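Local coordinates for protein putative cytochrome P450 YjiB (Bacillus subtilis subsp. subtilis, PDB 4RM4) that probably acts as a heme-dependent monooxygenase, using the heme iron to put one atom of molecular oxygen into its substrates, at residues A37-D42 / T297-H302; Q121-R126 / H133-P138; K159-L164 / D185-E190; Y262-S267 / D331-P336. All blocks are in the same frame, centred on the assembly; numbering follows the deposited sequence.

Contact 1 opens first, on the strand just after helix 27-36, and closes last but one, at residues 297-302. It brings the edge of the five-stranded mixed sheet to a small beta hairpin. The loop it spans encloses both contact 2 and contact 3. Contact 2 closes a short loop between helices 102-123 and 131-136. Contact 3 follows in series and pairs helices 155-165 and 177-204. The two touch through Tyr-137 and Asp-163, a probable hydrogen bond. Contact 4 starts at helix 261-267, before contact 1 has closed, and ends at 331-336, so the two cross along the chain. It ties a helix to the loop ahead of helix 352-369.

Contact 1: residues A37-D42 / T297-H302; sequences APVSFD and TEIGGH
The side chains of Val-39 and His-302 lie alongside one another, pointing opposite ways. Val-39 lies on strand 39-42, an outermost strand of the mixed sheet of the cytochrome P450 fold. His-302 closes a tight beta hairpin, strands 297-299 and 302-304 joined by a type I' turn from Ile-299 to His-302. Val-39 meets the imidazole with its branch point, CB lying 3.4 Å from His-302 ND1. One methyl, CG1, stands anti to the backbone N (chi1 179°), and it packs 3.7 Å from His-302 CB. Val-39 O sits over the centre of one face of the imidazole, 3.9 Å above its plane. The second methyl, CG2, reaches the turn and comes within 3.7 Å of Ile-299 O. CG2 also makes a loose apolar contact with Ile-299 CG2, at 4.4 Å. Gly-300 has positive phi, and a CB there would crowd this methyl. The strand's other edge makes backbone hydrogen bonds to strand 47-50, Ser-40 with Ser-49. Asp-55 of helix 53-61 touches Val-39 and Ile-299, and Val-59 touches Ile-299 too. Within the turn, His-302 ND1 donates a weak hydrogen bond to Gly-300 O, 3.4 Å long and bent to 130°.

Contact 2: residues Q121-R126 / H133-P138; sequences QKFQGR and HDFSYP
Arg-126 and Asp-134 form a salt bridge, with Arg-126 NH1 3.2 Å from Asp-134 OD2. The two side chains come from opposite directions. Their flat groups are strongly turned, guanidinium and carboxylate planes 70° apart. A water bridges the pair, accepting from Arg-126 NH2 at 2.7 Å and donating to Asp-134 OD2 at 3.1 Å. Beside this polar cluster, Phe-123 packs against Asp-134 and Phe-135. Its CG sits between backbone N and carbonyl carbon (chi1 60°), turning the ring onto both. Its CD2 is 3.8 Å from Asp-134 CB, and its CE2 is 3.5 Å from Asp-134 O. The ring tip continues to the next residue, CZ lying 3.9 Å from Phe-135 CB. The two phenyl groups meet obliquely, planes at 68°. In the P450 fold this is where the D helix, 102-123, gives way to strand 128-130 of the three-stranded antiparallel sheet and then to helix 131-136. A type I turn from Phe-123 to Arg-126 starts the reversal, closed by Arg-126 N bonding to Phe-123 O at 3.2 Å. Further out, Arg-126 NE gives a weak bond to Glu-128 O, and Asp-134 OD2 takes one from Asp-130 N. Leu-366 of helix 352-369 touches both phenylalanines.

Contact 3: residues K159-L164 / D185-E190; sequences KAWSDL and DKCEEE
The helical segments 159-164 and 185-190 run roughly antiparallel, their axes 10.0 Å apart at closest approach and 145° between their directions, with Trp-161 and Cys-187 nearest by CA. The indole of Trp-161 carries the contact. Its NE1 donates to Glu-190 OE1 at 2.9 Å, nearly straight at 165°. The acceptor lies close to the ring plane and uses its anti lone pair. Glu-190 is extended beyond CG and crosses the indole at about a right angle. Its CB packs 3.5 Å from Trp-161 NE1. This is the pairing of the F and G helices of the P450 fold, which in this family roof the substrate pocket. Cys-187 SG lies beside it, 3.9 Å from Leu-164 CB and 3.7 Å from Trp-161 O. It also meets the indole obliquely, in a sulfur-aromatic contact. A phenylalanine in place of Trp-161 has no ring N-H and would probably leave the Glu-190 carboxylate without this donor. One turn beyond Glu-190, Phe-194 meets the indole edge-to-face, and Leu-191 touches it too.

Contact 4: residues Y262-S267 / D331-P336; sequences YEELRS and DIRRHP
Glu-264 reaches from its helix to Arg-333 and Ile-332 on the facing loop. Its CB points toward that loop. CG stands anti to the backbone N, chi1 172°, and lies 4.4 Å from Ile-332 CD1 and 3.7 Å from Arg-333 NH2. The chain then bends at chi2, 81°, bringing the carboxylate round to the guanidinium. CD is 3.4 Å from Arg-333 NH2, and OE1 stays farther off. OE2 makes the salt bridge, 3.1 Å from Arg-333 NH2. Its hydrogen bond is weak, bent to 127°, with OE2 at the guanidinium edge. With an alanine here Arg-333 would probably lose its carboxylate mate and swing more freely. Under the charged pair, Leu-265 CD2 packs 4.2 Å from Ile-332 CD1. Ile-332 CD1 also lies off-centre over one face of the Arg-333 guanidinium. The loop is shaped by a type I turn and an Asx turn, in which Asp-331 OD1 takes the backbone N of Arg-333 at 2.9 Å. In the P450 fold this joins the J helix, 261-267, to the loop ahead of helix 352-369. Helix 272-282 lies alongside: Leu-265 touches its Met-272 and Ile-332 its Ala-275. Leu-265 also meets Ile-255 of helix 226-257 and Ile-367 of helix 352-369.

Contact 1: residues A37-D42 / T297-H302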
loop_
_atom_site.group_PDB
_atom_site.type_symbol
_atom_site.label_atom_id
_atom_site.label_comp_id
_atom_site.label_asym_id
_atom_site.label_seq_id
_atom_site.Cartn_x
_atom_site.Cartn_y
_atom_site.Cartn_z
ATOM N N ALA A 37 -6.257 -22.891 -13.620
ATOM C CA ALA A 37 -6.024 -23.406 -12.270
ATOM C C ALA A 37 -6.407 -22.373 -11.212
ATOM O O ALA A 37 -5.546 -21.904 -10.464
ATOM C CB ALA A 37 -4.538 -23.827 -12.098
ATOM N N PRO A 38 -7.697 -22.015 -11.145
ATOM C CA PRO A 38 -8.068 -20.884 -10.280
ATOM C C PRO A 38 -7.844 -21.124 -8.785
ATOM O O PRO A 38 -7.720 -20.153 -8.043
ATOM C CB PRO A 38 -9.562 -20.670 -10.580
ATOM C CG PRO A 38 -10.046 -22.021 -11.115
ATOM C CD PRO A 38 -8.859 -22.595 -11.849
ATOM N N VAL A 39 -7.836 -22.381 -8.353
ATOM C CA VAL A 39 -7.527 -22.716 -6.968
ATOM C C VAL A 39 -6.454 -23.803 -6.977
ATOM O O VAL A 39 -6.727 -24.946 -7.285
ATOM C CB VAL A 39 -8.764 -23.200 -6.191
ATOM C CG1 VAL A 39 -8.382 -23.563 -4.765
ATOM C CG2 VAL A 39 -9.840 -22.123 -6.196
ATOM N N SER A 40 -5.231 -23.432 -6.634
ATOM C CA SER A 40 -4.068 -24.269 -6.930
ATOM C C SER A 40 -3.281 -24.573 -5.657
ATOM O O SER A 40 -3.163 -23.712 -4.798
ATOM C CB SER A 40 -3.176 -23.510 -7.921
ATOM O OG SER A 40 -1.999 -24.222 -8.213
ATOM N N PHE A 41 -2.743 -25.789 -5.527
ATOM C CA PHE A 41 -1.940 -26.115 -4.341
ATOM C C PHE A 41 -0.472 -26.339 -4.693
ATOM O O PHE A 41 -0.141 -27.115 -5.578
ATOM C CB PHE A 41 -2.497 -27.345 -3.618
ATOM C CG PHE A 41 -1.913 -27.553 -2.243
ATOM C CD1 PHE A 41 -2.221 -26.677 -1.212
ATOM C CD2 PHE A 41 -1.077 -28.633 -1.978
ATOM C CE1 PHE A 41 -1.698 -26.851 0.046
ATOM C CE2 PHE A 41 -0.546 -28.816 -0.696
ATOM C CZ PHE A 41 -0.858 -27.924 0.313
ATOM N N ASP A 42 0.403 -25.644 -3.982
ATOM C CA ASP A 42 1.838 -25.746 -4.197
ATOM C C ASP A 42 2.357 -26.775 -3.209
ATOM O O ASP A 42 2.285 -26.572 -2.001
ATOM C CB ASP A 42 2.458 -24.359 -3.966
ATOM C CG ASP A 42 3.976 -24.359 -4.033
ATOM O OD1 ASP A 42 4.613 -25.359 -3.643
ATOM O OD2 ASP A 42 4.528 -23.317 -4.447
ATOM N N THR A 297 -12.707 -26.232 4.971
ATOM C CA THR A 297 -13.773 -25.605 4.207
ATOM C C THR A 297 -13.422 -25.603 2.722
ATOM O O THR A 297 -12.284 -25.870 2.350
ATOM C CB THR A 297 -14.050 -24.169 4.684
ATOM O OG1 THR A 297 -15.270 -23.699 4.097
ATOM C CG2 THR A 297 -12.908 -23.242 4.301
ATOM N N GLU A 298 -14.395 -25.311 1.871
ATOM C CA GLU A 298 -14.138 -25.352 0.438
ATOM C C GLU A 298 -14.059 -23.965 -0.170
ATOM O O GLU A 298 -14.828 -23.074 0.170
ATOM C CB GLU A 298 -15.193 -26.192 -0.282
ATOM C CG GLU A 298 -15.115 -27.672 0.050
ATOM C CD GLU A 298 -16.120 -28.490 -0.738
ATOM O OE1 GLU A 298 -16.684 -27.951 -1.719
ATOM O OE2 GLU A 298 -16.339 -29.662 -0.372
ATOM N N ILE A 299 -13.111 -23.789 -1.079
ATOM C CA ILE A 299 -13.006 -22.550 -1.819
ATOM C C ILE A 299 -12.987 -22.892 -3.296
ATOM O O ILE A 299 -12.132 -23.641 -3.752
ATOM C CB ILE A 299 -11.742 -21.759 -1.441
ATOM C CG1 ILE A 299 -11.894 -21.158 -0.041
ATOM C CG2 ILE A 299 -11.491 -20.654 -2.449
ATOM C CD1 ILE A 299 -12.961 -20.066 0.042
ATOM N N GLY A 300 -13.955 -22.359 -4.033
ATOM C CA GLY A 300 -14.102 -22.672 -5.439
ATOM C C GLY A 300 -14.265 -24.160 -5.669
ATOM O O GLY A 300 -13.874 -24.672 -6.705
ATOM N N GLY A 301 -14.825 -24.860 -4.684
ATOM C CA GLY A 301 -15.030 -26.293 -4.800
ATOM C C GLY A 301 -13.820 -27.146 -4.452
ATOM O O GLY A 301 -13.800 -28.344 -4.733
ATOM N N HIS A 302 -12.810 -26.537 -3.832
ATOM C CA HIS A 302 -11.625 -27.264 -3.397
ATOM C C HIS A 302 -11.532 -27.254 -1.870
ATOM O O HIS A 302 -11.680 -26.206 -1.245
ATOM C CB HIS A 302 -10.352 -26.638 -3.979
ATOM C CG HIS A 302 -10.192 -26.829 -5.456
ATOM N ND1 HIS A 302 -10.755 -25.980 -6.384
ATOM C CD2 HIS A 302 -9.518 -27.767 -6.163
ATOM C CE1 HIS A 302 -10.442 -26.391 -7.603
ATOM N NE2 HIS A 302 -9.697 -27.474 -7.495
#

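Contact 2: residues Q121-R126 / H133-P138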
loop_
_atom_site.group_PDB
_atom_site.type_symbol
_atom_site.label_atom_id
_atom_site.label_comp_id
_atom_site.label_asym_id
_atom_site.label_seq_id
_atom_site.Cartn_x
_atom_site.Cartn_y
_atom_site.Cartn_z
ATOM N N GLN A 121 9.332 21.105 -7.292
ATOM C CA GLN A 121 10.223 22.245 -7.506
ATOM C C GLN A 121 11.666 21.823 -7.755
ATOM O O GLN A 121 12.375 22.458 -8.543
ATOM C CB GLN A 121 10.153 23.223 -6.325
ATOM C CG GLN A 121 9.020 24.235 -6.411
ATOM C CD GLN A 121 8.777 24.967 -5.101
ATOM O OE1 GLN A 121 9.142 24.482 -4.028
ATOM N NE2 GLN A 121 8.149 26.139 -5.182
ATOM N N LYS A 122 12.095 20.748 -7.098
ATOM C CA LYS A 122 13.466 20.264 -7.226
ATOM C C LYS A 122 13.794 19.744 -8.629
ATOM O O LYS A 122 14.945 19.820 -9.060
ATOM C CB LYS A 122 13.769 19.182 -6.178
ATOM C CG LYS A 122 13.724 19.655 -4.732
ATOM C CD LYS A 122 14.231 18.565 -3.785
ATOM C CE LYS A 122 14.061 18.954 -2.325
ATOM N NZ LYS A 122 14.874 20.145 -1.952
ATOM N N PHE A 123 12.797 19.216 -9.342
ATOM C CA PHE A 123 13.054 18.688 -10.685
ATOM C C PHE A 123 12.254 19.371 -11.798
ATOM O O PHE A 123 12.224 18.891 -12.933
ATOM C CB PHE A 123 12.909 17.156 -10.736
ATOM C CG PHE A 123 11.544 16.641 -10.359
ATOM C CD1 PHE A 123 10.594 16.371 -11.333
ATOM C CD2 PHE A 123 11.221 16.395 -9.035
ATOM C CE1 PHE A 123 9.352 15.875 -10.994
ATOM C CE2 PHE A 123 9.969 15.903 -8.687
ATOM C CZ PHE A 123 9.035 15.642 -9.669
ATOM N N GLN A 124 11.646 20.504 -11.461
ATOM C CA GLN A 124 10.764 21.257 -12.358
ATOM C C GLN A 124 11.411 21.715 -13.674
ATOM O O GLN A 124 10.718 21.946 -14.666
ATOM C CB GLN A 124 10.210 22.475 -11.610
ATOM C CG GLN A 124 9.390 23.433 -12.465
ATOM C CD GLN A 124 7.944 22.993 -12.617
ATOM O OE1 GLN A 124 7.113 23.255 -11.748
ATOM N NE2 GLN A 124 7.635 22.327 -13.727
ATOM N N GLY A 125 12.732 21.857 -13.686
ATOM C CA GLY A 125 13.412 22.372 -14.864
ATOM C C GLY A 125 14.122 21.346 -15.733
ATOM O O GLY A 125 14.758 21.699 -16.729
ATOM N N ARG A 126 14.006 20.074 -15.372
ATOM C CA ARG A 126 14.795 19.034 -16.014
ATOM C C ARG A 126 14.073 18.383 -17.187
ATOM O O ARG A 126 12.847 18.274 -17.196
ATOM C CB ARG A 126 15.222 17.991 -14.980
ATOM C CG ARG A 126 16.090 18.578 -13.870
ATOM C CD ARG A 126 16.132 17.682 -12.647
ATOM N NE ARG A 126 16.500 16.310 -12.978
ATOM C CZ ARG A 126 16.543 15.317 -12.097
ATOM N NH1 ARG A 126 16.238 15.545 -10.824
ATOM N NH2 ARG A 126 16.888 14.095 -12.487
ATOM N N HIS A 133 12.680 7.944 -7.719
ATOM C CA HIS A 133 13.640 8.545 -6.793
ATOM C C HIS A 133 13.283 9.981 -6.424
ATOM O O HIS A 133 13.397 10.388 -5.266
ATOM C CB HIS A 133 15.076 8.499 -7.343
ATOM C CG HIS A 133 16.085 9.100 -6.411
ATOM N ND1 HIS A 133 16.772 8.357 -5.473
ATOM C CD2 HIS A 133 16.488 10.383 -6.241
ATOM C CE1 HIS A 133 17.567 9.153 -4.780
ATOM N NE2 HIS A 133 17.413 10.388 -5.224
ATOM N N ASP A 134 12.845 10.754 -7.413
ATOM C CA ASP A 134 12.632 12.179 -7.228
ATOM C C ASP A 134 11.278 12.556 -6.645
ATOM O O ASP A 134 11.101 13.675 -6.168
ATOM C CB ASP A 134 12.773 12.912 -8.565
ATOM C CG ASP A 134 14.167 12.815 -9.143
ATOM O OD1 ASP A 134 15.122 12.594 -8.376
ATOM O OD2 ASP A 134 14.311 12.972 -10.374
ATOM N N PHE A 135 10.306 11.655 -6.724
ATOM C CA PHE A 135 8.932 12.050 -6.435
ATOM C C PHE A 135 8.165 11.009 -5.624
ATOM O O PHE A 135 7.873 11.238 -4.461
ATOM C CB PHE A 135 8.189 12.413 -7.726
ATOM C CG PHE A 135 6.831 13.040 -7.507
ATOM C CD1 PHE A 135 6.695 14.222 -6.785
ATOM C CD2 PHE A 135 5.696 12.459 -8.044
ATOM C CE1 PHE A 135 5.456 14.804 -6.593
ATOM C CE2 PHE A 135 4.447 13.029 -7.860
ATOM C CZ PHE A 135 4.319 14.207 -7.139
ATOM N N SER A 136 7.846 9.867 -6.225
ATOM C CA SER A 136 6.956 8.917 -5.547
ATOM C C SER A 136 7.584 8.210 -4.345
ATOM O O SER A 136 6.866 7.859 -3.416
ATOM C CB SER A 136 6.378 7.900 -6.541
ATOM O OG SER A 136 7.393 7.070 -7.056
ATOM N N TYR A 137 8.904 7.997 -4.356
ATOM C CA TYR A 137 9.597 7.393 -3.204
ATOM C C TYR A 137 9.626 8.295 -1.951
ATOM O O TYR A 137 9.219 7.878 -0.851
ATOM C CB TYR A 137 11.007 6.894 -3.593
ATOM C CG TYR A 137 12.020 6.827 -2.460
ATOM C CD1 TYR A 137 11.834 5.983 -1.380
ATOM C CD2 TYR A 137 13.178 7.598 -2.497
ATOM C CE1 TYR A 137 12.774 5.908 -0.346
ATOM C CE2 TYR A 137 14.122 7.533 -1.475
ATOM C CZ TYR A 137 13.913 6.691 -0.404
ATOM O OH TYR A 137 14.854 6.632 0.607
ATOM N N PRO A 138 10.091 9.537 -2.098
ATOM C CA PRO A 138 10.155 10.384 -0.899
ATOM C C PRO A 138 8.801 10.871 -0.366
ATOM O O PRO A 138 8.661 11.081 0.852
ATOM C CB PRO A 138 10.981 11.581 -1.372
ATOM C CG PRO A 138 10.758 11.622 -2.866
ATOM C CD PRO A 138 10.717 10.184 -3.271
HETATM O O HOH W 1 16.568 11.529 -11.895
#

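Contact 3: residues K159-L164 / D185-E190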
loop_
_atom_site.group_PDB
_atom_site.type_symbol
_atom_site.label_atom_id
_atom_site.label_comp_id
_atom_site.label_asym_id
_atom_site.label_seq_id
_atom_site.Cartn_x
_atom_site.Cartn_y
_atom_site.Cartn_z
ATOM N N LYS A 159 13.825 8.979 7.997
ATOM C CA LYS A 159 13.935 8.494 6.630
ATOM C C LYS A 159 14.834 7.260 6.555
ATOM O O LYS A 159 14.515 6.289 5.881
ATOM C CB LYS A 159 14.472 9.604 5.729
ATOM C CG LYS A 159 14.670 9.199 4.279
ATOM C CD LYS A 159 13.334 8.868 3.618
ATOM C CE LYS A 159 13.451 8.872 2.102
ATOM N NZ LYS A 159 12.143 8.641 1.424
ATOM N N ALA A 160 15.955 7.298 7.270
ATOM C CA ALA A 160 16.898 6.185 7.280
ATOM C C ALA A 160 16.258 4.890 7.768
ATOM O O ALA A 160 16.497 3.821 7.204
ATOM C CB ALA A 160 18.114 6.527 8.131
ATOM N N TRP A 161 15.459 4.996 8.826
ATOM C CA TRP A 161 14.663 3.871 9.320
ATOM C C TRP A 161 13.667 3.370 8.270
ATOM O O TRP A 161 13.505 2.159 8.086
ATOM C CB TRP A 161 13.899 4.288 10.575
ATOM C CG TRP A 161 14.749 4.393 11.803
ATOM C CD1 TRP A 161 15.809 3.607 12.137
ATOM C CD2 TRP A 161 14.610 5.350 12.859
ATOM N NE1 TRP A 161 16.340 4.010 13.341
ATOM C CE2 TRP A 161 15.622 5.082 13.803
ATOM C CE3 TRP A 161 13.727 6.412 13.098
ATOM C CZ2 TRP A 161 15.779 5.834 14.966
ATOM C CZ3 TRP A 161 13.883 7.155 14.253
ATOM C CH2 TRP A 161 14.901 6.863 15.172
ATOM N N SER A 162 12.995 4.295 7.589
ATOM C CA SER A 162 12.021 3.900 6.567
ATOM C C SER A 162 12.684 3.171 5.410
ATOM O O SER A 162 12.085 2.277 4.804
ATOM C CB SER A 162 11.216 5.098 6.060
ATOM O OG SER A 162 10.170 5.406 6.958
ATOM N N ASP A 163 13.925 3.546 5.105
ATOM C CA ASP A 163 14.684 2.847 4.065
ATOM C C ASP A 163 14.991 1.419 4.472
ATOM O O ASP A 163 14.873 0.488 3.672
ATOM C CB ASP A 163 16.000 3.566 3.764
ATOM C CG ASP A 163 15.792 4.874 3.055
ATOM O OD1 ASP A 163 14.689 5.074 2.496
ATOM O OD2 ASP A 163 16.726 5.704 3.054
ATOM N N LEU A 164 15.405 1.257 5.721
ATOM C CA LEU A 164 15.740 -0.050 6.250
ATOM C C LEU A 164 14.528 -0.964 6.265
ATOM O O LEU A 164 14.658 -2.178 6.141
ATOM C CB LEU A 164 16.307 0.080 7.664
ATOM C CG LEU A 164 17.769 0.511 7.747
ATOM C CD1 LEU A 164 18.118 0.998 9.151
ATOM C CD2 LEU A 164 18.662 -0.644 7.323
ATOM N N ASP A 185 15.048 -6.324 13.415
ATOM C CA ASP A 185 14.741 -6.178 14.832
ATOM C C ASP A 185 15.410 -4.919 15.353
ATOM O O ASP A 185 14.779 -4.104 16.023
ATOM C CB ASP A 185 15.200 -7.404 15.628
ATOM C CG ASP A 185 14.369 -8.640 15.327
ATOM O OD1 ASP A 185 13.262 -8.497 14.762
ATOM O OD2 ASP A 185 14.818 -9.755 15.661
ATOM N N LYS A 186 16.690 -4.764 15.022
ATOM C CA LYS A 186 17.462 -3.586 15.403
ATOM C C LYS A 186 16.714 -2.319 14.994
ATOM O O LYS A 186 16.458 -1.436 15.816
ATOM C CB LYS A 186 18.836 -3.627 14.729
ATOM C CG LYS A 186 19.870 -2.692 15.327
ATOM C CD LYS A 186 21.189 -2.791 14.565
ATOM C CE LYS A 186 22.276 -1.933 15.198
ATOM N NZ LYS A 186 23.568 -2.020 14.443
ATOM N N CYS A 187 16.351 -2.250 13.721
ATOM C CA CYS A 187 15.647 -1.094 13.186
ATOM C C CYS A 187 14.331 -0.843 13.920
ATOM O O CYS A 187 14.024 0.286 14.293
ATOM C CB CYS A 187 15.380 -1.277 11.695
ATOM S SG CYS A 187 14.337 0.003 10.994
ATOM N N GLU A 188 13.566 -1.907 14.128
ATOM C CA GLU A 188 12.262 -1.804 14.771
ATOM C C GLU A 188 12.396 -1.380 16.236
ATOM O O GLU A 188 11.565 -0.634 16.745
ATOM C CB GLU A 188 11.511 -3.133 14.653
ATOM C CG GLU A 188 9.993 -3.018 14.724
ATOM C CD GLU A 188 9.287 -3.826 13.641
ATOM O OE1 GLU A 188 9.848 -3.967 12.534
ATOM O OE2 GLU A 188 8.165 -4.318 13.897
ATOM N N GLU A 189 13.443 -1.853 16.906
ATOM C CA GLU A 189 13.673 -1.506 18.305
ATOM C C GLU A 189 14.073 -0.037 18.423
ATOM O O GLU A 189 13.749 0.631 19.411
ATOM C CB GLU A 189 14.754 -2.405 18.922
ATOM C CG GLU A 189 14.461 -3.904 18.841
ATOM C CD GLU A 189 13.345 -4.347 19.771
ATOM O OE1 GLU A 189 13.552 -4.334 21.006
ATOM O OE2 GLU A 189 12.261 -4.712 19.268
ATOM N N GLU A 190 14.778 0.465 17.411
ATOM C CA GLU A 190 15.121 1.882 17.370
ATOM C C GLU A 190 13.885 2.727 17.071
ATOM O O GLU A 190 13.740 3.831 17.605
ATOM C CB GLU A 190 16.227 2.161 16.349
ATOM C CG GLU A 190 17.612 1.685 16.788
ATOM C CD GLU A 190 18.683 1.875 15.718
ATOM O OE1 GLU A 190 18.366 2.376 14.616
ATOM O OE2 GLU A 190 19.852 1.526 15.989
#

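Contact 4: residues Y262-S267 / D331-P336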
loop_
_atom_site.group_PDB
_atom_site.type_symbol
_atom_site.label_atom_id
_atom_site.label_comp_id
_atom_site.label_asym_id
_atom_site.label_seq_id
_atom_site.Cartn_x
_atom_site.Cartn_y
_atom_site.Cartn_z
ATOM N N TYR A 262 -3.343 11.264 -20.356
ATOM C CA TYR A 262 -2.537 12.300 -19.699
ATOM C C TYR A 262 -3.116 13.677 -19.992
ATOM O O TYR A 262 -3.290 14.501 -19.097
ATOM C CB TYR A 262 -1.074 12.233 -20.174
ATOM C CG TYR A 262 -0.094 13.099 -19.386
ATOM C CD1 TYR A 262 0.669 12.561 -18.359
ATOM C CD2 TYR A 262 0.073 14.448 -19.681
ATOM C CE1 TYR A 262 1.578 13.356 -17.634
ATOM C CE2 TYR A 262 0.966 15.243 -18.962
ATOM C CZ TYR A 262 1.708 14.691 -17.943
ATOM O OH TYR A 262 2.608 15.478 -17.242
ATOM N N GLU A 263 -3.425 13.912 -21.264
ATOM C CA GLU A 263 -3.939 15.192 -21.718
ATOM C C GLU A 263 -5.340 15.451 -21.170
ATOM O O GLU A 263 -5.682 16.576 -20.805
ATOM C CB GLU A 263 -3.958 15.209 -23.251
ATOM C CG GLU A 263 -2.590 14.995 -23.908
ATOM C CD GLU A 263 -1.876 13.706 -23.490
ATOM O OE1 GLU A 263 -2.505 12.618 -23.433
ATOM O OE2 GLU A 263 -0.656 13.786 -23.228
ATOM N N GLU A 264 -6.152 14.398 -21.134
ATOM C CA GLU A 264 -7.515 14.491 -20.613
ATOM C C GLU A 264 -7.490 14.852 -19.128
ATOM O O GLU A 264 -8.268 15.690 -18.675
ATOM C CB GLU A 264 -8.273 13.174 -20.826
ATOM C CG GLU A 264 -9.633 13.101 -20.144
ATOM C CD GLU A 264 -10.749 13.799 -20.929
ATOM O OE1 GLU A 264 -10.534 14.187 -22.102
ATOM O OE2 GLU A 264 -11.857 13.950 -20.366
ATOM N N LEU A 265 -6.598 14.215 -18.370
ATOM C CA LEU A 265 -6.474 14.527 -16.943
ATOM C C LEU A 265 -5.954 15.950 -16.731
ATOM O O LEU A 265 -6.395 16.650 -15.826
ATOM C CB LEU A 265 -5.580 13.508 -16.212
ATOM C CG LEU A 265 -6.236 12.146 -15.964
ATOM C CD1 LEU A 265 -5.280 11.136 -15.298
ATOM C CD2 LEU A 265 -7.515 12.330 -15.147
ATOM N N ARG A 266 -5.009 16.376 -17.562
ATOM C CA ARG A 266 -4.507 17.738 -17.452
ATOM C C ARG A 266 -5.620 18.763 -17.706
ATOM O O ARG A 266 -5.708 19.774 -17.012
ATOM C CB ARG A 266 -3.326 17.964 -18.400
ATOM C CG ARG A 266 -2.593 19.262 -18.153
ATOM C CD ARG A 266 -1.146 19.186 -18.619
ATOM N NE ARG A 266 -0.323 20.179 -17.927
ATOM C CZ ARG A 266 -0.053 21.392 -18.401
ATOM N NH1 ARG A 266 -0.540 21.768 -19.574
ATOM N NH2 ARG A 266 0.702 22.226 -17.702
ATOM N N SER A 267 -6.470 18.490 -18.694
ATOM C CA SER A 267 -7.594 19.379 -19.015
ATOM C C SER A 267 -8.742 19.270 -18.017
ATOM O O SER A 267 -9.462 20.242 -17.766
ATOM C CB SER A 267 -8.122 19.091 -20.424
ATOM O OG SER A 267 -7.181 19.461 -21.414
ATOM N N ASP A 331 -9.491 2.159 -17.892
ATOM C CA ASP A 331 -10.607 3.061 -18.160
ATOM C C ASP A 331 -10.807 3.965 -16.946
ATOM O O ASP A 331 -11.436 3.568 -15.953
ATOM C CB ASP A 331 -11.870 2.220 -18.399
ATOM C CG ASP A 331 -13.092 3.056 -18.713
ATOM O OD1 ASP A 331 -13.004 4.298 -18.683
ATOM O OD2 ASP A 331 -14.162 2.456 -18.980
ATOM N N ILE A 332 -10.269 5.178 -17.013
ATOM C CA ILE A 332 -10.378 6.101 -15.883
ATOM C C ILE A 332 -11.816 6.466 -15.522
ATOM O O ILE A 332 -12.065 7.066 -14.469
ATOM C CB ILE A 332 -9.605 7.414 -16.125
ATOM C CG1 ILE A 332 -10.186 8.150 -17.332
ATOM C CG2 ILE A 332 -8.115 7.149 -16.317
ATOM C CD1 ILE A 332 -9.690 9.567 -17.452
ATOM N N ARG A 333 -12.762 6.112 -16.385
ATOM C CA ARG A 333 -14.165 6.391 -16.113
ATOM C C ARG A 333 -14.929 5.180 -15.572
ATOM O O ARG A 333 -16.139 5.253 -15.324
ATOM C CB ARG A 333 -14.854 6.929 -17.372
ATOM C CG ARG A 333 -14.323 8.271 -17.815
ATOM C CD ARG A 333 -14.980 8.732 -19.108
ATOM N NE ARG A 333 -14.291 9.906 -19.644
ATOM C CZ ARG A 333 -13.171 9.840 -20.356
ATOM N NH1 ARG A 333 -12.620 8.659 -20.609
ATOM N NH2 ARG A 333 -12.594 10.955 -20.795
ATOM N N ARG A 334 -14.234 4.065 -15.386
ATOM C CA ARG A 334 -14.901 2.855 -14.916
ATOM C C ARG A 334 -15.705 3.110 -13.643
ATOM O O ARG A 334 -15.152 3.501 -12.612
ATOM C CB ARG A 334 -13.883 1.738 -14.709
ATOM C CG ARG A 334 -14.476 0.404 -14.284
ATOM C CD ARG A 334 -13.349 -0.598 -14.064
ATOM N NE ARG A 334 -12.548 -0.777 -15.271
ATOM C CZ ARG A 334 -12.857 -1.645 -16.232
ATOM N NH1 ARG A 334 -13.949 -2.391 -16.111
ATOM N NH2 ARG A 334 -12.078 -1.779 -17.303
ATOM N N HIS A 335 -17.017 2.889 -13.719
ATOM C CA HIS A 335 -17.894 3.097 -12.570
ATOM C C HIS A 335 -19.155 2.236 -12.662
ATOM O O HIS A 335 -19.835 2.245 -13.689
ATOM C CB HIS A 335 -18.275 4.578 -12.448
ATOM C CG HIS A 335 -18.642 4.989 -11.055
ATOM N ND1 HIS A 335 -19.898 5.444 -10.715
ATOM C CD2 HIS A 335 -17.917 5.000 -9.910
ATOM C CE1 HIS A 335 -19.931 5.721 -9.423
ATOM N NE2 HIS A 335 -18.741 5.462 -8.912
ATOM N N PRO A 336 -19.467 1.476 -11.594
ATOM C CA PRO A 336 -18.704 1.365 -10.347
ATOM C C PRO A 336 -17.418 0.573 -10.546
ATOM O O PRO A 336 -17.233 -0.100 -11.564
ATOM C CB PRO A 336 -19.645 0.582 -9.429
ATOM C CG PRO A 336 -20.447 -0.256 -10.363
ATOM C CD PRO A 336 -20.644 0.589 -11.596
#